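Local structure of putative transcriptional regulator (Listeria innocua, 3LWF) at residues A71-K75 / Y84-G88; M20-G26 / L102-L108; T31-L36 / I50-L56. The protein probably binds DNA as a dimeric winged helix-turn-helix transcriptional regulator of the Rrf2 family. One frame throughout, in Å; residues are numbered along the deposited sequence.

In the fold
From the N terminus, the chain enters contact 2 first, at 20-26, where helix 24-38 begins, and does not complete it until 102-108. The two other contacts lie within that long excursion, one after the other, and neither crosses the other. Contact 3 closes first, setting helix 24-38 against helix 47-54; contact 1 then opens after helix 58-70 and closes the short hairpin of strands 74-77 and 83-86. Contacts 1 and 3 touch where Leu36 packs on Val74 and Leu86, while contact 2, about 21 Å from contact 1 between centres, ties the start of helix 24-38 to the chain following helix 95-102. Contacts 2 and 3 both reach the second subunit.

Contact 1 of 3, residues A71-K75 / Y84-G88; sequences AGIVK and YVLNG. With SO4 (sulfate ion), chain G.
Lys75 and Val85 sit across from each other as an antiparallel hydrogen-bonded pair. Lys75 N donates to Val85 O at 2.9 Å, and Val85 N returns a bond to Lys75 O. Beyond the non-hydrogen-bonded pair of Val74 and Leu86, the ladder gains one more rung, from Asn87 N to Ile73 O at 2.8 Å.

The side chain of Lys75 can be followed outward along the face it shares with Val85. Its CB rests 4.0 Å from Val85 CG2. With CG anti to the carbonyl carbon (chi1 -83°), the chain heads across the strand to Asn87, where Lys75 CG lies 3.6 Å from Asn87 CG. Bent at chi2, the chain passes CD beside Asn87 OD1 and carries CE to O4 of a sulfate ion that probably came from the crystallisation liquor, and a further bend at chi4 turns NZ onto the same oxygen. The modelled gap from NZ to that oxygen is too short to be taken literally, and the bond from NZ to Asn87 OD1 is weak.

This is the hairpin that forms the wing of a winged helix-turn-helix domain, and Asn87 ties its open end to the turn that leads in from helix 58-70. There Gly72, at positive phi, completes a Schellman motif. Asn87 places its CG anti to its own N (chi1 -169°), which carries the amide back over that turn; Asn87 ND2 donates to Gly72 O at 2.9 Å, the acceptor lying close to the amide plane. Val74 diverges from this polar face, its CG2 4.1 Å from Tyr84 CD1, and both residues also pack on Leu36 of helix 24-38. Leu86 CD1 curls back to within 3.6 Å of Ile73 O, while the side chain of Ile73 packs on Ile98 and Thr101 of helix 95-102.

Contact 2 of 3, residues M20-G26 / L102-L108; sequences MKITTKG and LEGPIVL. With SO4 (sulfate ion), chain F.
Glu103 grips the N terminus of helix 24-38, the first helix of the winged helix-turn-helix domain, by its N-cap residue, Thr23, and by Gly26 in the first turn. CG of Glu103 stands anti to its carbonyl carbon, and the fold at chi2 (-77°) turns the carboxylate onto the helix start. Its OE2 takes two firm bonds: Thr23 OG1 donates on the syn side at 2.6 Å, and Gly26 N uses the anti lone pair at 2.8 Å. OE1 is met by Thr23 N from above the carboxylate plane, at 3.1 Å. A chi1 of 75° tucks Thr23 OG1 between its own N and carbonyl carbon, where it also accepts from Lys25 N and caps the helix.

On the apolar side, the extended selenomethionine Met20 brings SE to 3.9 Å from Leu108 CD1 and a little farther from Ile106 CG2, while Ile22 CG1 meets Ile106 CD1. Val107 continues into an antiparallel ladder with a strand of the second subunit. A water joins Lys21 N to Val107 O. Lys25, bent at chi3, skirts Leu102 O and delivers NZ to O4 of a sulfate ion at 2.6 Å, an oxygen that also accepts from Gly104 N.

Contact 3 of 3, residues T31-L36 / I50-L56; sequences TITLEL and IAQDKNL
Ile50 reaches from helix 47-54 onto helix 24-38 with its CD1, the methyl that does most of the apolar touching between these first two helices of the winged helix-turn-helix domain. Their short segments run at 103° to each other with axes 11.3 Å apart at closest approach, so the contact is made largely through side chains. Ile50 CD1 comes within 4.2 Å of Leu36 CD2 and touches Ile32 CG2 and Glu35 CB at slightly longer range. One turn toward the N terminus of helix 24-38, Thr31 holds its CG2 anti to the backbone N (chi1 -69° for OG1), which aims the methyl at Lys54 CG, 3.8 Å away.

Beside this apolar patch lies a salt-bridge network of Glu35, Asp53 and Lys54. Glu35 and Lys54 approach from opposite directions, each bent at chi2, and Glu35 OE2 stands 3.6 Å from Lys54 NZ. The link from Lys54 NZ to Asp53 OD2 is long. The carboxylates of Glu35 and Asp53 also lie near each other, with their planes 58° apart; a water donates both to Glu35 OE1 and to Asp53 OD2, which probably eases the repulsion between them.

An outer shell fixes these charged ends. Glu35 is held within its own chain by salt bridges from Lys38 to OE2 and from Arg39 to OE1, while Lys54 NZ pairs with Glu116 of the second subunit, so the network runs on into the dimer interface. Behind the apolar contacts, Ile32 packs on Leu61 and Ile65 of helix 58-70. Asn55, at positive phi, forms a Schellman motif, in which Leu56 N bonds back to Ala51 O at 3.0 Å and Leu56 CD1 settles 4.4 Å from Thr31 CG2.

Contact 1 of 3, residues A71-K75 / Y84-G88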
loop_
_atom_site.group_PDB
_atom_site.type_symbol
_atom_site.label_atom_id
_atom_site.label_comp_id
_atom_site.label_asym_id
_atom_site.label_seq_id
_atom_site.Cartn_x
_atom_site.Cartn_y
_atom_site.Cartn_z
ATOM N N ALA A 71 -15.203 -9.735 18.686
ATOM C CA ALA A 71 -15.337 -8.357 18.226
ATOM C C ALA A 71 -16.774 -8.046 17.775
ATOM O O ALA A 71 -17.009 -6.955 17.323
ATOM C CB ALA A 71 -14.345 -8.066 17.073
ATOM N N GLY A 72 -17.679 -9.033 17.822
ATOM C CA GLY A 72 -19.081 -8.866 17.463
ATOM C C GLY A 72 -19.409 -9.002 15.984
ATOM O O GLY A 72 -20.524 -8.699 15.560
ATOM N N ILE A 73 -18.450 -9.457 15.194
ATOM C CA ILE A 73 -18.619 -9.514 13.748
ATOM C C ILE A 73 -19.447 -10.746 13.366
ATOM O O ILE A 73 -20.222 -10.718 12.376
ATOM C CB ILE A 73 -17.241 -9.466 13.034
ATOM C CG1 ILE A 73 -16.599 -8.094 13.282
ATOM C CG2 ILE A 73 -17.362 -9.715 11.520
ATOM C CD1 ILE A 73 -15.051 -8.007 12.992
ATOM N N VAL A 74 -19.269 -11.825 14.133
ATOM C CA VAL A 74 -20.030 -13.039 13.915
ATOM C C VAL A 74 -20.638 -13.427 15.245
ATOM O O VAL A 74 -20.232 -12.915 16.287
ATOM C CB VAL A 74 -19.159 -14.166 13.392
ATOM C CG1 VAL A 74 -18.518 -13.734 12.098
ATOM C CG2 VAL A 74 -18.134 -14.678 14.491
ATOM N N LYS A 75 -21.666 -14.268 15.201
ATOM C CA LYS A 75 -22.201 -14.891 16.407
ATOM C C LYS A 75 -22.241 -16.395 16.251
ATOM O O LYS A 75 -22.492 -16.902 15.117
ATOM C CB LYS A 75 -23.616 -14.414 16.685
ATOM C CG LYS A 75 -23.661 -13.096 17.415
ATOM C CD LYS A 75 -24.640 -13.118 18.530
ATOM C CE LYS A 75 -24.618 -11.818 19.312
ATOM N NZ LYS A 75 -25.760 -10.988 18.944
ATOM N N TYR A 84 -22.261 -20.502 12.786
ATOM C CA TYR A 84 -22.020 -19.073 12.864
ATOM C C TYR A 84 -22.937 -18.349 11.903
ATOM O O TYR A 84 -23.398 -18.927 10.893
ATOM C CB TYR A 84 -20.547 -18.768 12.564
ATOM C CG TYR A 84 -19.661 -19.307 13.642
ATOM C CD1 TYR A 84 -19.352 -18.544 14.764
ATOM C CD2 TYR A 84 -19.174 -20.594 13.569
ATOM C CE1 TYR A 84 -18.572 -19.068 15.785
ATOM C CE2 TYR A 84 -18.374 -21.104 14.550
ATOM C CZ TYR A 84 -18.096 -20.342 15.659
ATOM O OH TYR A 84 -17.342 -20.891 16.634
ATOM N N VAL A 85 -23.257 -17.119 12.260
ATOM C CA VAL A 85 -23.977 -16.174 11.406
ATOM C C VAL A 85 -23.243 -14.824 11.438
ATOM O O VAL A 85 -22.564 -14.518 12.418
ATOM C CB VAL A 85 -25.455 -15.955 11.874
ATOM C CG1 VAL A 85 -26.245 -17.291 11.776
ATOM C CG2 VAL A 85 -25.555 -15.346 13.293
ATOM N N LEU A 86 -23.374 -14.026 10.376
ATOM C CA LEU A 86 -22.836 -12.671 10.406
ATOM C C LEU A 86 -23.626 -11.850 11.433
ATOM O O LEU A 86 -24.818 -11.951 11.518
ATOM C CB LEU A 86 -22.935 -12.022 9.019
ATOM C CG LEU A 86 -22.107 -10.760 8.767
ATOM C CD1 LEU A 86 -20.652 -11.127 8.859
ATOM C CD2 LEU A 86 -22.415 -10.194 7.374
ATOM N N ASN A 87 -22.969 -11.076 12.254
ATOM C CA ASN A 87 -23.693 -10.329 13.255
ATOM C C ASN A 87 -23.880 -8.860 12.890
ATOM O O ASN A 87 -23.684 -7.972 13.699
ATOM C CB ASN A 87 -22.983 -10.412 14.578
ATOM C CG ASN A 87 -23.836 -9.880 15.712
ATOM O OD1 ASN A 87 -25.020 -10.138 15.772
ATOM N ND2 ASN A 87 -23.227 -9.164 16.618
ATOM N N GLY A 88 -24.340 -8.585 11.707
ATOM C CA GLY A 88 -24.596 -7.202 11.354
ATOM C C GLY A 88 -24.882 -7.116 9.887
ATOM O O GLY A 88 -24.930 -8.126 9.180
HETATM S S SO4 G . -25.688 -7.880 20.167
HETATM O O1 SO4 G . -26.917 -8.049 20.957
HETATM O O2 SO4 G . -25.505 -6.490 19.784
HETATM O O3 SO4 G . -24.523 -8.270 20.947
HETATM O O4 SO4 G . -25.792 -8.627 18.925
#

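Contact 2 of 3, residues M20-G26 / L102-L108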
loop_
_atom_site.group_PDB
_atom_site.type_symbol
_atom_site.label_atom_id
_atom_site.label_comp_id
_atom_site.label_asym_id
_atom_site.label_seq_id
_atom_site.Cartn_x
_atom_site.Cartn_y
_atom_site.Cartn_z
HETATM N N MSE A 20 2.480 -6.017 0.696
HETATM C CA MSE A 20 2.474 -5.810 2.145
HETATM C C MSE A 20 1.991 -7.082 2.836
HETATM O O MSE A 20 1.391 -7.981 2.200
HETATM C CB MSE A 20 1.650 -4.577 2.536
HETATM C CG MSE A 20 0.210 -4.730 2.270
HETATM SE SE MSE A 20 -0.826 -3.076 2.374
HETATM C CE MSE A 20 -2.336 -4.008 1.622
ATOM N N LYS A 21 2.253 -7.176 4.136
ATOM C CA LYS A 21 1.979 -8.415 4.866
ATOM C C LYS A 21 0.506 -8.541 5.292
ATOM O O LYS A 21 0.137 -8.174 6.384
ATOM C CB LYS A 21 2.939 -8.547 6.047
ATOM C CG LYS A 21 2.915 -9.873 6.753
ATOM C CD LYS A 21 3.938 -9.880 7.880
ATOM C CE LYS A 21 3.821 -11.107 8.756
ATOM N NZ LYS A 21 4.621 -10.889 9.998
ATOM N N ILE A 22 -0.341 -9.055 4.413
ATOM C CA ILE A 22 -1.671 -9.462 4.805
ATOM C C ILE A 22 -1.677 -10.947 4.638
ATOM O O ILE A 22 -1.600 -11.446 3.524
ATOM C CB ILE A 22 -2.792 -8.795 3.971
ATOM C CG1 ILE A 22 -2.680 -7.275 4.057
ATOM C CG2 ILE A 22 -4.186 -9.231 4.465
ATOM C CD1 ILE A 22 -3.739 -6.540 3.306
ATOM N N THR A 23 -1.756 -11.647 5.766
ATOM C CA THR A 23 -1.531 -13.089 5.847
ATOM C C THR A 23 -2.815 -13.853 5.651
ATOM O O THR A 23 -3.883 -13.285 5.327
ATOM C CB THR A 23 -0.918 -13.461 7.208
ATOM O OG1 THR A 23 -1.912 -13.395 8.232
ATOM C CG2 THR A 23 0.207 -12.497 7.540
ATOM N N THR A 24 -2.723 -15.160 5.823
ATOM C CA THR A 24 -3.917 -15.975 5.716
ATOM C C THR A 24 -4.938 -15.660 6.799
ATOM O O THR A 24 -6.101 -15.976 6.640
ATOM C CB THR A 24 -3.585 -17.462 5.728
ATOM O OG1 THR A 24 -2.880 -17.770 6.922
ATOM C CG2 THR A 24 -2.739 -17.815 4.513
ATOM N N LYS A 25 -4.529 -15.017 7.882
ATOM C CA LYS A 25 -5.450 -14.763 8.954
ATOM C C LYS A 25 -6.526 -13.780 8.476
ATOM O O LYS A 25 -7.718 -14.051 8.584
ATOM C CB LYS A 25 -4.696 -14.180 10.171
ATOM C CG LYS A 25 -3.667 -15.078 10.770
ATOM C CD LYS A 25 -3.054 -14.398 12.056
ATOM C CE LYS A 25 -2.176 -13.196 11.652
ATOM N NZ LYS A 25 -1.194 -12.725 12.633
ATOM N N GLY A 26 -6.089 -12.645 7.936
ATOM C CA GLY A 26 -6.993 -11.653 7.384
ATOM C C GLY A 26 -7.724 -12.196 6.169
ATOM O O GLY A 26 -8.921 -11.981 5.995
ATOM N N LEU A 102 -8.037 -9.525 12.678
ATOM C CA LEU A 102 -7.306 -10.787 12.482
ATOM C C LEU A 102 -5.794 -10.635 12.236
ATOM O O LEU A 102 -5.031 -11.556 12.549
ATOM C CB LEU A 102 -7.976 -11.616 11.359
ATOM C CG LEU A 102 -9.328 -12.217 11.809
ATOM C CD1 LEU A 102 -10.060 -12.904 10.669
ATOM C CD2 LEU A 102 -9.129 -13.205 12.981
ATOM N N GLU A 103 -5.366 -9.505 11.666
ATOM C CA GLU A 103 -3.961 -9.247 11.405
ATOM C C GLU A 103 -3.356 -8.461 12.503
ATOM O O GLU A 103 -3.990 -7.633 13.121
ATOM C CB GLU A 103 -3.770 -8.462 10.121
ATOM C CG GLU A 103 -4.239 -9.240 8.894
ATOM C CD GLU A 103 -3.239 -10.315 8.479
ATOM O OE1 GLU A 103 -2.050 -9.999 8.355
ATOM O OE2 GLU A 103 -3.619 -11.467 8.271
ATOM N N GLY A 104 -2.084 -8.667 12.712
ATOM C CA GLY A 104 -1.336 -7.669 13.441
ATOM C C GLY A 104 -1.290 -6.343 12.672
ATOM O O GLY A 104 -1.804 -6.226 11.539
ATOM N N PRO A 105 -0.671 -5.330 13.284
ATOM C CA PRO A 105 -0.505 -4.038 12.616
ATOM C C PRO A 105 0.111 -4.263 11.254
ATOM O O PRO A 105 1.094 -4.977 11.172
ATOM C CB PRO A 105 0.468 -3.275 13.547
ATOM C CG PRO A 105 0.271 -3.907 14.883
ATOM C CD PRO A 105 0.014 -5.377 14.589
ATOM N N ILE A 106 -0.467 -3.715 10.191
ATOM C CA ILE A 106 0.091 -3.886 8.844
ATOM C C ILE A 106 0.858 -2.612 8.429
ATOM O O ILE A 106 0.305 -1.517 8.427
ATOM C CB ILE A 106 -1.016 -4.134 7.835
ATOM C CG1 ILE A 106 -1.737 -5.465 8.115
ATOM C CG2 ILE A 106 -0.485 -4.065 6.422
ATOM C CD1 ILE A 106 -3.169 -5.421 7.564
ATOM N N VAL A 107 2.139 -2.775 8.134
ATOM C CA VAL A 107 2.998 -1.670 7.752
ATOM C C VAL A 107 2.929 -1.511 6.242
ATOM O O VAL A 107 3.184 -2.459 5.515
ATOM C CB VAL A 107 4.445 -1.922 8.167
ATOM C CG1 VAL A 107 5.360 -0.786 7.663
ATOM C CG2 VAL A 107 4.510 -2.043 9.659
ATOM N N LEU A 108 2.499 -0.331 5.793
ATOM C CA LEU A 108 2.438 -0.028 4.362
ATOM C C LEU A 108 3.844 0.289 3.887
ATOM O O LEU A 108 4.263 -0.163 2.849
ATOM C CB LEU A 108 1.505 1.158 4.069
ATOM C CG LEU A 108 1.377 1.569 2.602
ATOM C CD1 LEU A 108 0.865 0.410 1.821
ATOM C CD2 LEU A 108 0.416 2.789 2.457
HETATM S S SO4 F . 1.086 -10.777 11.607
HETATM O O1 SO4 F . 1.888 -9.958 10.692
HETATM O O2 SO4 F . 1.585 -12.154 11.561
HETATM O O3 SO4 F . 1.278 -10.153 12.916
HETATM O O4 SO4 F . -0.311 -10.728 11.152
HETATM O O HOH W 1 3.272 -5.212 5.416
#

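Contact 3 of 3, residues T31-L36 / I50-L56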
loop_
_atom_site.group_PDB
_atom_site.type_symbol
_atom_site.label_atom_id
_atom_site.label_comp_id
_atom_site.label_asym_id
_atom_site.label_seq_id
_atom_site.Cartn_x
_atom_site.Cartn_y
_atom_site.Cartn_z
ATOM N N THR A 31 -12.693 -14.598 3.870
ATOM C CA THR A 31 -13.433 -15.694 3.252
ATOM C C THR A 31 -14.616 -16.081 4.175
ATOM O O THR A 31 -15.721 -16.256 3.716
ATOM C CB THR A 31 -12.543 -16.890 2.911
ATOM O OG1 THR A 31 -11.663 -16.537 1.843
ATOM C CG2 THR A 31 -13.379 -18.109 2.456
ATOM N N ILE A 32 -14.383 -16.168 5.472
ATOM C CA ILE A 32 -15.425 -16.610 6.391
ATOM C C ILE A 32 -16.604 -15.612 6.401
ATOM O O ILE A 32 -17.766 -15.992 6.191
ATOM C CB ILE A 32 -14.894 -16.733 7.829
ATOM C CG1 ILE A 32 -13.987 -17.966 8.007
ATOM C CG2 ILE A 32 -16.061 -16.823 8.810
ATOM C CD1 ILE A 32 -13.157 -17.907 9.319
ATOM N N THR A 33 -16.279 -14.337 6.614
ATOM C CA THR A 33 -17.303 -13.326 6.740
ATOM C C THR A 33 -18.043 -13.074 5.456
ATOM O O THR A 33 -19.245 -12.814 5.492
ATOM C CB THR A 33 -16.775 -12.025 7.321
ATOM O OG1 THR A 33 -15.741 -11.522 6.487
ATOM C CG2 THR A 33 -16.218 -12.266 8.709
ATOM N N LEU A 34 -17.353 -13.172 4.328
ATOM C CA LEU A 34 -18.045 -13.110 3.045
ATOM C C LEU A 34 -19.006 -14.260 2.835
ATOM O O LEU A 34 -20.078 -14.088 2.215
ATOM C CB LEU A 34 -17.055 -13.052 1.871
ATOM C CG LEU A 34 -16.233 -11.761 1.733
ATOM C CD1 LEU A 34 -15.066 -12.031 0.715
ATOM C CD2 LEU A 34 -17.080 -10.506 1.376
ATOM N N GLU A 35 -18.591 -15.461 3.209
ATOM C CA GLU A 35 -19.508 -16.621 3.052
ATOM C C GLU A 35 -20.721 -16.486 3.982
ATOM O O GLU A 35 -21.846 -16.816 3.602
ATOM C CB GLU A 35 -18.798 -17.927 3.353
ATOM C CG GLU A 35 -17.834 -18.308 2.286
ATOM C CD GLU A 35 -18.524 -18.455 0.954
ATOM O OE1 GLU A 35 -19.508 -19.218 0.917
ATOM O OE2 GLU A 35 -18.106 -17.778 -0.010
ATOM N N LEU A 36 -20.492 -15.981 5.191
ATOM C CA LEU A 36 -21.603 -15.702 6.098
ATOM C C LEU A 36 -22.495 -14.598 5.533
ATOM O O LEU A 36 -23.719 -14.668 5.669
ATOM C CB LEU A 36 -21.113 -15.382 7.519
ATOM C CG LEU A 36 -20.335 -16.489 8.241
ATOM C CD1 LEU A 36 -19.868 -15.983 9.597
ATOM C CD2 LEU A 36 -21.143 -17.774 8.419
ATOM N N ILE A 50 -17.831 -24.386 5.395
ATOM C CA ILE A 50 -16.950 -23.399 4.746
ATOM C C ILE A 50 -15.567 -24.008 4.416
ATOM O O ILE A 50 -15.086 -23.911 3.268
ATOM C CB ILE A 50 -16.756 -22.094 5.609
ATOM C CG1 ILE A 50 -18.104 -21.430 5.893
ATOM C CG2 ILE A 50 -15.850 -21.121 4.893
ATOM C CD1 ILE A 50 -18.060 -20.253 6.871
ATOM N N ALA A 51 -14.965 -24.673 5.404
ATOM C CA ALA A 51 -13.700 -25.375 5.202
ATOM C C ALA A 51 -13.777 -26.364 4.011
ATOM O O ALA A 51 -12.909 -26.321 3.121
ATOM C CB ALA A 51 -13.254 -26.098 6.463
ATOM N N GLN A 52 -14.769 -27.253 4.001
ATOM C CA GLN A 52 -14.913 -28.212 2.889
ATOM C C GLN A 52 -15.098 -27.459 1.559
ATOM O O GLN A 52 -14.425 -27.740 0.578
ATOM C CB GLN A 52 -16.052 -29.203 3.159
ATOM C CG GLN A 52 -15.742 -30.163 4.318
ATOM C CD GLN A 52 -16.897 -31.083 4.729
ATOM O OE1 GLN A 52 -18.063 -30.832 4.425
ATOM N NE2 GLN A 52 -16.561 -32.149 5.449
ATOM N N ASP A 53 -15.988 -26.477 1.538
ATOM C CA ASP A 53 -16.263 -25.723 0.306
ATOM C C ASP A 53 -15.008 -25.036 -0.284
ATOM O O ASP A 53 -14.807 -25.030 -1.481
ATOM C CB ASP A 53 -17.348 -24.674 0.584
ATOM C CG ASP A 53 -17.830 -23.964 -0.685
ATOM O OD1 ASP A 53 -18.026 -24.633 -1.716
ATOM O OD2 ASP A 53 -18.019 -22.736 -0.648
ATOM N N LYS A 54 -14.166 -24.470 0.571
ATOM C CA LYS A 54 -13.043 -23.671 0.121
ATOM C C LYS A 54 -11.712 -24.407 0.217
ATOM O O LYS A 54 -10.688 -23.781 0.058
ATOM C CB LYS A 54 -12.952 -22.387 0.964
ATOM C CG LYS A 54 -14.147 -21.467 0.900
ATOM C CD LYS A 54 -14.507 -21.112 -0.545
ATOM C CE LYS A 54 -15.633 -20.076 -0.633
ATOM N NZ LYS A 54 -16.076 -19.880 -2.044
ATOM N N ASN A 55 -11.728 -25.715 0.504
ATOM C CA ASN A 55 -10.499 -26.494 0.684
ATOM C C ASN A 55 -9.518 -25.876 1.692
ATOM O O ASN A 55 -8.322 -25.792 1.440
ATOM C CB ASN A 55 -9.776 -26.703 -0.649
ATOM C CG ASN A 55 -8.760 -27.838 -0.586
ATOM O OD1 ASN A 55 -8.840 -28.711 0.281
ATOM N ND2 ASN A 55 -7.811 -27.833 -1.509
ATOM N N LEU A 56 -10.043 -25.460 2.830
ATOM C CA LEU A 56 -9.296 -24.870 3.918
ATOM C C LEU A 56 -9.354 -25.778 5.129
ATOM O O LEU A 56 -10.216 -26.647 5.232
ATOM C CB LEU A 56 -9.896 -23.509 4.307
ATOM C CG LEU A 56 -9.960 -22.423 3.241
ATOM C CD1 LEU A 56 -10.477 -21.143 3.841
ATOM C CD2 LEU A 56 -8.583 -22.245 2.612
HETATM O O HOH W 2 -18.392 -21.604 1.654
#